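Local coordinates for 75aa long hypothetical regulatory protein AsnC (Pyrococcus horikoshii, PDB 2CVI) that is of unknown function but, as a stand-alone domain of the Lrp/AsnC ligand-binding family, probably senses a small effector such as an amino acid, at residues A4-T10 / Y38-V44; A24-V28 / F55-K59; E17-L22 / I60-I66. All coordinates share one frame; numbering follows the deposited sequence.

Overall arrangement
All three contacts belong to one alpha/beta domain of the Lrp/AsnC ligand-binding family, a four-stranded antiparallel sheet covered on one face by helices 15-23 and 49-59. Interaction 1 joins the two central strands, 2-10 and 40-46, its centre about 4 Å from that of the chain. Interactions 2 and 3 lie in the helical layer, their centres about 9 Å apart and 12 and 11 Å from that of interaction 1. Along the chain, 24-28 and 55-59 both fall between 17-22 and 60-66, whereas interaction 1 alternates with each. Ile6 touches Phe55 and Leu40 touches Leu22, so sheet and helices share one hydrophobic interior, leaving the opposite sheet face for the second subunit.

Interaction 1: residues A4-T10 / Y38-V44; sequences AFILMVT and YDLIVKV
A classic beta bulge interrupts the pairing where Asp39 and Leu40 both face Met8. The Met8 O accepts two backbone N-H groups, from Asp39 N at 2.8 Å and from Leu40 N at 3.2 Å. Asp39 also reaches beyond the bulge: its OD2 takes the Thr10 N-H at 2.9 Å, a nearly straight bond (166° at H) met on the anti side of the carboxylate. Past the bulge toward Ala4, the strands run antiparallel, 159° between their directions, with Ile6-Val42 and Ala4-Val44 as hydrogen-bonded pairs. On the face that carries Leu7 and Ile41, Leu7 CB stands over the centre of the Tyr38 ring, 3.5 Å from its centroid, a CH-pi contact only 10° off the normal. Leu7 CD1 meets Ile41 CG1 at 3.3 Å, closer than two saturated carbons normally approach. An alkyl-on-ring contact recurs at Phe5, where Lys43 CG lies over one ring face, displaced toward the rim; the lysine, fully extended, carries its NZ past the ring to Tyr32 OH of the second subunit. A serine in place of Tyr38 would probably leave Leu7 CB without its aromatic cover and open a gap beside the bulge. On the reverse face, Met8 extends alongside Leu40 and sets its CE 3.6 Å from Val42 CG2, while Ile6 CB presses on the same methyl at 3.4 Å. Strands 66-77 and 28-33 flank this central pair; helices 15-23 and 49-59 cover the Met8 face, and the second subunit packs against Phe5 and Ile41.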
loop_
_atom_site.group_PDB
_atom_site.type_symbol
_atom_site.label_atom_id
_atom_site.label_comp_id
_atom_site.label_asym_id
_atom_site.label_seq_id
_atom_site.Cartn_x
_atom_site.Cartn_y
_atom_site.Cartn_z
ATOM N N ALA A 4 -4.204 -6.462 -6.442
ATOM C CA ALA A 4 -3.099 -6.730 -5.523
ATOM C C ALA A 4 -2.170 -5.540 -5.393
ATOM O O ALA A 4 -2.134 -4.677 -6.252
ATOM C CB ALA A 4 -2.288 -7.968 -6.024
ATOM N N PHE A 5 -1.452 -5.482 -4.280
ATOM C CA PHE A 5 -0.444 -4.454 -4.083
ATOM C C PHE A 5 0.892 -5.174 -4.052
ATOM O O PHE A 5 1.053 -6.153 -3.313
ATOM C CB PHE A 5 -0.643 -3.736 -2.750
ATOM C CG PHE A 5 -1.732 -2.728 -2.785
ATOM C CD1 PHE A 5 -1.454 -1.402 -3.125
ATOM C CD2 PHE A 5 -3.043 -3.114 -2.548
ATOM C CE1 PHE A 5 -2.454 -0.477 -3.246
ATOM C CE2 PHE A 5 -4.090 -2.206 -2.655
ATOM C CZ PHE A 5 -3.802 -0.867 -3.013
ATOM N N ILE A 6 1.823 -4.721 -4.881
ATOM C CA ILE A 6 3.152 -5.333 -4.906
ATOM C C ILE A 6 4.112 -4.347 -4.219
ATOM O O ILE A 6 4.238 -3.200 -4.687
ATOM C CB ILE A 6 3.637 -5.586 -6.347
ATOM C CG1 ILE A 6 2.659 -6.464 -7.144
ATOM C CG2 ILE A 6 5.014 -6.335 -6.261
ATOM C CD1 ILE A 6 3.032 -6.569 -8.629
ATOM N N LEU A 7 4.746 -4.760 -3.126
ATOM C CA LEU A 7 5.687 -3.918 -2.379
ATOM C C LEU A 7 7.064 -4.276 -2.896
ATOM O O LEU A 7 7.407 -5.457 -2.952
ATOM C CB LEU A 7 5.573 -4.183 -0.865
ATOM C CG LEU A 7 4.336 -3.761 -0.041
ATOM C CD1 LEU A 7 4.283 -2.266 0.103
ATOM C CD2 LEU A 7 3.054 -4.344 -0.610
ATOM N N MET A 8 7.853 -3.272 -3.267
ATOM C CA MET A 8 9.144 -3.507 -3.891
ATOM C C MET A 8 10.338 -2.862 -3.239
ATOM O O MET A 8 10.249 -1.742 -2.724
ATOM C CB MET A 8 9.110 -3.013 -5.338
ATOM C CG MET A 8 7.870 -3.496 -6.152
ATOM S SD MET A 8 8.029 -2.897 -7.846
ATOM C CE MET A 8 6.550 -3.703 -8.615
ATOM N N VAL A 9 11.464 -3.589 -3.284
ATOM C CA VAL A 9 12.773 -3.096 -2.824
ATOM C C VAL A 9 13.492 -2.832 -4.135
ATOM O O VAL A 9 13.514 -3.661 -5.042
ATOM C CB VAL A 9 13.543 -4.149 -2.013
ATOM C CG1 VAL A 9 14.974 -3.636 -1.730
ATOM C CG2 VAL A 9 12.819 -4.469 -0.753
ATOM N N THR A 10 14.047 -1.646 -4.309
ATOM C CA THR A 10 14.743 -1.360 -5.542
ATOM C C THR A 10 16.137 -0.839 -5.251
ATOM O O THR A 10 16.410 -0.385 -4.140
ATOM C CB THR A 10 14.033 -0.274 -6.382
ATOM O OG1 THR A 10 14.103 0.979 -5.693
ATOM C CG2 THR A 10 12.573 -0.591 -6.607
ATOM N N TYR A 38 9.757 -0.725 2.340
ATOM C CA TYR A 38 9.825 -0.873 0.899
ATOM C C TYR A 38 10.028 0.486 0.242
ATOM O O TYR A 38 9.781 1.536 0.864
ATOM C CB TYR A 38 8.536 -1.519 0.396
ATOM C CG TYR A 38 8.362 -2.943 0.896
ATOM C CD1 TYR A 38 8.985 -4.009 0.243
ATOM C CD2 TYR A 38 7.609 -3.206 2.030
ATOM C CE1 TYR A 38 8.865 -5.328 0.721
ATOM C CE2 TYR A 38 7.475 -4.523 2.521
ATOM C CZ TYR A 38 8.102 -5.557 1.858
ATOM O OH TYR A 38 7.945 -6.838 2.325
ATOM N N ASP A 39 10.495 0.459 -1.001
ATOM C CA ASP A 39 10.772 1.650 -1.796
ATOM C C ASP A 39 9.697 2.073 -2.752
ATOM O O ASP A 39 9.626 3.249 -3.147
ATOM C CB ASP A 39 12.056 1.425 -2.611
ATOM C CG ASP A 39 13.238 1.095 -1.729
ATOM O OD1 ASP A 39 13.579 1.945 -0.868
ATOM O OD2 ASP A 39 13.830 0.014 -1.903
ATOM N N LEU A 40 8.918 1.090 -3.200
ATOM C CA LEU A 40 7.869 1.370 -4.168
ATOM C C LEU A 40 6.670 0.498 -3.878
ATOM O O LEU A 40 6.818 -0.646 -3.472
ATOM C CB LEU A 40 8.387 1.080 -5.605
ATOM C CG LEU A 40 7.587 1.405 -6.876
ATOM C CD1 LEU A 40 7.212 2.886 -6.896
ATOM C CD2 LEU A 40 8.430 1.045 -8.113
ATOM N N ILE A 41 5.472 1.057 -4.041
ATOM C CA ILE A 41 4.240 0.287 -3.868
ATOM C C ILE A 41 3.449 0.456 -5.158
ATOM O O ILE A 41 3.234 1.567 -5.627
ATOM C CB ILE A 41 3.368 0.795 -2.751
ATOM C CG1 ILE A 41 4.059 0.596 -1.424
ATOM C CG2 ILE A 41 2.002 -0.013 -2.758
ATOM C CD1 ILE A 41 3.235 1.074 -0.270
ATOM N N VAL A 42 3.003 -0.655 -5.720
ATOM C CA VAL A 42 2.263 -0.612 -6.969
ATOM C C VAL A 42 0.952 -1.379 -6.820
ATOM O O VAL A 42 0.904 -2.439 -6.176
ATOM C CB VAL A 42 3.126 -1.206 -8.101
ATOM C CG1 VAL A 42 4.558 -0.615 -7.996
ATOM C CG2 VAL A 42 3.156 -2.714 -8.049
ATOM N N LYS A 43 -0.137 -0.812 -7.335
ATOM C CA LYS A 43 -1.445 -1.472 -7.282
ATOM C C LYS A 43 -1.647 -2.036 -8.679
ATOM O O LYS A 43 -1.570 -1.311 -9.673
ATOM C CB LYS A 43 -2.624 -0.505 -6.957
ATOM C CG LYS A 43 -3.960 -1.259 -6.688
ATOM C CD LYS A 43 -5.172 -0.318 -6.456
ATOM C CE LYS A 43 -6.408 -1.095 -6.016
ATOM N NZ LYS A 43 -7.611 -0.204 -6.131
ATOM N N VAL A 44 -1.897 -3.340 -8.751
ATOM C CA VAL A 44 -2.153 -3.999 -10.030
ATOM C C VAL A 44 -3.501 -4.709 -10.025
ATOM O O VAL A 44 -4.044 -5.082 -8.981
ATOM C CB VAL A 44 -1.099 -5.072 -10.350
ATOM C CG1 VAL A 44 0.258 -4.453 -10.517
ATOM C CG2 VAL A 44 -1.061 -6.098 -9.256
#

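Interaction 2: residues A24-V28 / F55-K59; sequences AMPEV and FITEK. With K (potassium ion), chain C.
Phe55, Lys59 and Met25 carry most of this contact, in which a type I beta turn, Met25 to Val28, packs against the C-terminal part of helix 49-59. The turn closes through Val28 N to Met25 O at 3.0 Å. From the helix, Phe55 and Lys59, one turn apart, both direct their side chains at it. The Phe55 ring, swung away from its backbone N by a chi1 of -177°, extends into the angle between Met25, Glu27 and Val28. Met25 SD lies 4.8 Å from the ring centroid and 68° off its normal, an oblique Met-aromatic contact; its nearest ring atom is CE1. Val28 CG2 meets Phe55 CZ at 3.7 Å, the two side chains crossing at about a right angle. Glu27 adds its CB near Phe55 CE1, its carboxylate plane turned 46° from the ring.

Lys59 and Met25 run alongside each other head to tail, placing Lys59 CE 3.6 Å from Met25 SD. The lysine bends at its second torsion, and its NZ ends beside Glu27 OE1 in a salt bridge whose hydrogen bond is weak, 3.3 Å long. One water reinforces the pair, donating a hydrogen bond to Glu27 OE2 and accepting one from Lys59 NZ, so both carboxylate oxygens are engaged.

Behind the side chains, the turn's backbone also serves a metal site. Leu23, at the end of the preceding helix, completes the protein ligands of the potassium ion. Within the turn, the ion is bound by Met25 O at 2.7 Å and by Val28 O at 2.5 Å.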
loop_
_atom_site.group_PDB
_atom_site.type_symbol
_atom_site.label_atom_id
_atom_site.label_comp_id
_atom_site.label_asym_id
_atom_site.label_seq_id
_atom_site.Cartn_x
_atom_site.Cartn_y
_atom_site.Cartn_z
ATOM N N ALA A 24 3.524 2.450 -17.163
ATOM C CA ALA A 24 3.192 2.292 -18.580
ATOM C C ALA A 24 2.602 0.922 -18.867
ATOM O O ALA A 24 2.020 0.687 -19.917
ATOM C CB ALA A 24 4.429 2.530 -19.436
ATOM N N MET A 25 2.739 0.010 -17.901
ATOM C CA MET A 25 2.212 -1.341 -18.118
ATOM C C MET A 25 0.720 -1.380 -17.875
ATOM O O MET A 25 0.206 -0.826 -16.898
ATOM C CB MET A 25 2.908 -2.355 -17.205
ATOM C CG MET A 25 4.385 -2.486 -17.445
ATOM S SD MET A 25 5.223 -3.497 -16.229
ATOM C CE MET A 25 6.935 -3.369 -16.843
ATOM N N PRO A 26 -0.018 -2.066 -18.751
ATOM C CA PRO A 26 -1.460 -2.110 -18.560
ATOM C C PRO A 26 -1.986 -2.657 -17.221
ATOM O O PRO A 26 -3.003 -2.208 -16.722
ATOM C CB PRO A 26 -1.943 -2.881 -19.803
ATOM C CG PRO A 26 -0.824 -3.752 -20.117
ATOM C CD PRO A 26 0.403 -2.894 -19.899
ATOM N N GLU A 27 -1.260 -3.593 -16.636
ATOM C CA GLU A 27 -1.681 -4.158 -15.370
ATOM C C GLU A 27 -1.546 -3.176 -14.201
ATOM O O GLU A 27 -2.239 -3.319 -13.196
ATOM C CB GLU A 27 -0.824 -5.367 -15.021
ATOM C CG GLU A 27 -0.984 -6.548 -15.956
ATOM C CD GLU A 27 -0.117 -6.468 -17.199
ATOM O OE1 GLU A 27 0.649 -5.471 -17.390
ATOM O OE2 GLU A 27 -0.217 -7.439 -17.982
ATOM N N VAL A 28 -0.608 -2.236 -14.326
ATOM C CA VAL A 28 -0.305 -1.305 -13.258
ATOM C C VAL A 28 -1.244 -0.121 -13.254
ATOM O O VAL A 28 -1.280 0.653 -14.231
ATOM C CB VAL A 28 1.155 -0.835 -13.327
ATOM C CG1 VAL A 28 1.414 0.223 -12.252
ATOM C CG2 VAL A 28 2.078 -2.031 -13.137
ATOM N N PHE A 55 3.066 -11.891 -13.929
ATOM C CA PHE A 55 3.551 -10.517 -13.867
ATOM C C PHE A 55 4.675 -10.401 -12.839
ATOM O O PHE A 55 5.709 -9.777 -13.109
ATOM C CB PHE A 55 2.392 -9.602 -13.478
ATOM C CG PHE A 55 2.750 -8.149 -13.440
ATOM C CD1 PHE A 55 2.663 -7.386 -14.598
ATOM C CD2 PHE A 55 3.201 -7.544 -12.264
ATOM C CE1 PHE A 55 3.016 -6.033 -14.586
ATOM C CE2 PHE A 55 3.567 -6.173 -12.238
ATOM C CZ PHE A 55 3.465 -5.430 -13.410
ATOM N N ILE A 56 4.461 -10.974 -11.655
ATOM C CA ILE A 56 5.433 -10.907 -10.576
ATOM C C ILE A 56 6.725 -11.655 -10.866
ATOM O O ILE A 56 7.800 -11.140 -10.585
ATOM C CB ILE A 56 4.805 -11.500 -9.278
ATOM C CG1 ILE A 56 3.715 -10.553 -8.762
ATOM C CG2 ILE A 56 5.885 -11.750 -8.205
ATOM C CD1 ILE A 56 2.923 -11.111 -7.603
ATOM N N THR A 57 6.646 -12.856 -11.428
ATOM C CA THR A 57 7.898 -13.586 -11.616
ATOM C C THR A 57 8.559 -13.388 -12.982
ATOM O O THR A 57 9.803 -13.460 -13.090
ATOM C CB THR A 57 7.697 -15.072 -11.305
ATOM O OG1 THR A 57 6.902 -15.628 -12.340
ATOM C CG2 THR A 57 6.979 -15.278 -9.937
ATOM N N GLU A 58 7.775 -13.069 -14.002
ATOM C CA GLU A 58 8.356 -12.811 -15.317
ATOM C C GLU A 58 8.530 -11.342 -15.677
ATOM O O GLU A 58 9.641 -10.912 -15.965
ATOM C CB GLU A 58 7.543 -13.453 -16.428
ATOM C CG GLU A 58 7.253 -14.931 -16.212
ATOM C CD GLU A 58 6.438 -15.523 -17.364
ATOM O OE1 GLU A 58 5.668 -16.486 -17.158
ATOM O OE2 GLU A 58 6.573 -15.033 -18.497
ATOM N N LYS A 59 7.437 -10.585 -15.671
ATOM C CA LYS A 59 7.536 -9.179 -16.069
ATOM C C LYS A 59 8.459 -8.364 -15.181
ATOM O O LYS A 59 9.251 -7.577 -15.679
ATOM C CB LYS A 59 6.151 -8.542 -16.109
ATOM C CG LYS A 59 6.105 -7.256 -16.925
ATOM C CD LYS A 59 4.784 -7.188 -17.686
ATOM C CE LYS A 59 4.726 -6.066 -18.696
ATOM N NZ LYS A 59 3.321 -5.922 -19.234
HETATM K K K C . -0.991 1.582 -16.515
HETATM O O HOH W 1 -0.946 1.040 -19.731
HETATM O O HOH W 2 1.859 -8.644 -19.071
#

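Interaction 3: residues E17-L22 / I60-I66; sequences EVMEKL and IRKMPEI
Leu22 and Val18 of helix 15-23 meet Met63, Ile60 and Ile66 of the loop after helix 49-59, and this apolar packing makes up most of the join. Leu22 puts CD2 3.7 Å from Met63 CE and 3.9 Å from Ile60 CD1, its side chain roughly perpendicular to that of Ile60. Met63 reaches this methyl by folding at chi3 (-75°), while its SD faces Lys21 CB. Val18 serves with both branches; CG1 touches Ile66 CD1 at 3.7 Å and CG2 rests on Glu65 CB.

Electrostatic contacts occupy the exposed margin. Glu17 OE1 comes within 3.5 Å of Glu65 OE2, the carboxylate planes 61° apart, an approach that is probably unfavourable unless screened. Lys21 probably offsets it in part, its NZ bonded to Glu17 OE1 at 3.2 Å as an i to i+4 salt bridge along the helix.

Backbone bonding shapes the loop itself: Ile66 N to Met63 O, 2.9 Å, closes a type I turn just before strand 66-77 starts. Leu22 and Ile66 both continue inward to Met8 on the sheet. The contact thus joins the first helix to the connection between the second helix and the last strand of the ferredoxin-like beta-alpha-beta-beta-alpha-beta fold found in Lrp/AsnC ligand-binding domains.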
loop_
_atom_site.group_PDB
_atom_site.type_symbol
_atom_site.label_atom_id
_atom_site.label_comp_id
_atom_site.label_asym_id
_atom_site.label_seq_id
_atom_site.Cartn_x
_atom_site.Cartn_y
_atom_site.Cartn_z
ATOM N N GLU A 17 12.469 5.802 -12.495
ATOM C CA GLU A 17 12.708 5.154 -13.797
ATOM C C GLU A 17 11.833 3.923 -13.886
ATOM O O GLU A 17 11.160 3.689 -14.899
ATOM C CB GLU A 17 14.173 4.700 -13.942
ATOM C CG GLU A 17 14.381 3.647 -15.059
ATOM C CD GLU A 17 15.813 3.104 -15.158
ATOM O OE1 GLU A 17 16.006 2.028 -15.761
ATOM O OE2 GLU A 17 16.749 3.746 -14.650
ATOM N N VAL A 18 11.878 3.127 -12.822
ATOM C CA VAL A 18 11.092 1.905 -12.698
ATOM C C VAL A 18 9.613 2.274 -12.594
ATOM O O VAL A 18 8.777 1.628 -13.189
ATOM C CB VAL A 18 11.503 1.079 -11.404
ATOM C CG1 VAL A 18 10.421 0.038 -11.056
ATOM C CG2 VAL A 18 12.837 0.371 -11.650
ATOM N N MET A 19 9.311 3.300 -11.800
ATOM C CA MET A 19 7.931 3.751 -11.589
ATOM C C MET A 19 7.322 4.109 -12.951
ATOM O O MET A 19 6.204 3.724 -13.265
ATOM C CB MET A 19 7.930 4.972 -10.645
ATOM C CG MET A 19 7.146 4.856 -9.298
ATOM S SD MET A 19 5.858 6.181 -9.169
ATOM C CE MET A 19 6.729 7.627 -9.701
ATOM N N GLU A 20 8.066 4.814 -13.789
ATOM C CA GLU A 20 7.498 5.152 -15.082
ATOM C C GLU A 20 7.364 3.953 -15.997
ATOM O O GLU A 20 6.388 3.851 -16.752
ATOM C CB GLU A 20 8.276 6.277 -15.731
ATOM C CG GLU A 20 8.035 7.588 -14.974
ATOM C CD GLU A 20 6.550 7.800 -14.605
ATOM O OE1 GLU A 20 6.216 7.703 -13.395
ATOM O OE2 GLU A 20 5.719 8.055 -15.525
ATOM N N LYS A 21 8.314 3.021 -15.941
ATOM C CA LYS A 21 8.167 1.830 -16.760
ATOM C C LYS A 21 6.999 1.012 -16.243
ATOM O O LYS A 21 6.273 0.399 -17.024
ATOM C CB LYS A 21 9.412 0.950 -16.730
ATOM C CG LYS A 21 10.576 1.475 -17.562
ATOM C CD LYS A 21 11.744 0.459 -17.474
ATOM C CE LYS A 21 12.901 0.829 -18.402
ATOM N NZ LYS A 21 13.706 2.013 -18.003
ATOM N N LEU A 22 6.826 0.993 -14.920
ATOM C CA LEU A 22 5.722 0.239 -14.336
ATOM C C LEU A 22 4.384 0.844 -14.697
ATOM O O LEU A 22 3.494 0.152 -15.122
ATOM C CB LEU A 22 5.847 0.154 -12.798
ATOM C CG LEU A 22 6.964 -0.737 -12.255
ATOM C CD1 LEU A 22 7.120 -0.479 -10.777
ATOM C CD2 LEU A 22 6.638 -2.191 -12.532
ATOM N N ILE A 60 8.369 -8.542 -13.867
ATOM C CA ILE A 60 9.231 -7.783 -12.971
ATOM C C ILE A 60 10.707 -8.118 -13.182
ATOM O O ILE A 60 11.562 -7.246 -13.009
ATOM C CB ILE A 60 8.841 -7.996 -11.494
ATOM C CG1 ILE A 60 7.458 -7.379 -11.254
ATOM C CG2 ILE A 60 9.888 -7.351 -10.558
ATOM C CD1 ILE A 60 7.316 -5.930 -11.678
ATOM N N ARG A 61 11.017 -9.355 -13.589
ATOM C CA ARG A 61 12.411 -9.695 -13.850
ATOM C C ARG A 61 13.020 -8.997 -15.072
ATOM O O ARG A 61 14.231 -9.095 -15.299
ATOM C CB ARG A 61 12.570 -11.232 -13.939
ATOM C CG ARG A 61 12.740 -11.843 -12.568
ATOM C CD ARG A 61 13.127 -13.327 -12.671
ATOM N NE ARG A 61 13.538 -13.885 -11.396
ATOM C CZ ARG A 61 12.698 -14.457 -10.530
ATOM N NH1 ARG A 61 11.397 -14.527 -10.840
ATOM N NH2 ARG A 61 13.161 -14.987 -9.388
ATOM N N LYS A 62 12.201 -8.293 -15.855
ATOM C CA LYS A 62 12.732 -7.532 -17.003
ATOM C C LYS A 62 13.393 -6.264 -16.476
ATOM O O LYS A 62 14.112 -5.588 -17.218
ATOM C CB LYS A 62 11.610 -7.146 -17.997
ATOM C CG LYS A 62 10.924 -8.355 -18.647
ATOM C CD LYS A 62 9.824 -7.966 -19.640
ATOM C CE LYS A 62 10.412 -7.225 -20.817
ATOM N NZ LYS A 62 11.635 -7.915 -21.307
ATOM N N MET A 63 13.156 -5.942 -15.200
ATOM C CA MET A 63 13.732 -4.754 -14.569
ATOM C C MET A 63 14.599 -5.198 -13.403
ATOM O O MET A 63 14.147 -5.259 -12.262
ATOM C CB MET A 63 12.613 -3.820 -14.081
ATOM C CG MET A 63 11.800 -3.264 -15.236
ATOM S SD MET A 63 10.245 -2.499 -14.719
ATOM C CE MET A 63 9.349 -4.000 -14.375
ATOM N N PRO A 64 15.880 -5.501 -13.659
ATOM C CA PRO A 64 16.729 -5.942 -12.547
ATOM C C PRO A 64 16.956 -4.924 -11.431
ATOM O O PRO A 64 17.511 -5.243 -10.383
ATOM C CB PRO A 64 18.014 -6.397 -13.247
ATOM C CG PRO A 64 18.062 -5.544 -14.495
ATOM C CD PRO A 64 16.602 -5.499 -14.944
ATOM N N GLU A 65 16.475 -3.706 -11.663
ATOM C CA GLU A 65 16.568 -2.675 -10.638
ATOM C C GLU A 65 15.649 -3.059 -9.462
ATOM O O GLU A 65 15.814 -2.596 -8.329
ATOM C CB GLU A 65 16.107 -1.321 -11.197
ATOM C CG GLU A 65 16.980 -0.719 -12.297
ATOM C CD GLU A 65 16.735 -1.293 -13.670
ATOM O OE1 GLU A 65 15.799 -2.088 -13.843
ATOM O OE2 GLU A 65 17.490 -0.934 -14.601
ATOM N N ILE A 66 14.654 -3.896 -9.742
ATOM C CA ILE A 66 13.738 -4.344 -8.694
ATOM C C ILE A 66 14.359 -5.602 -8.063
ATOM O O ILE A 66 14.433 -6.664 -8.700
ATOM C CB ILE A 66 12.345 -4.651 -9.265
ATOM C CG1 ILE A 66 11.747 -3.392 -9.912
ATOM C CG2 ILE A 66 11.450 -5.140 -8.140
ATOM C CD1 ILE A 66 10.460 -3.605 -10.692
#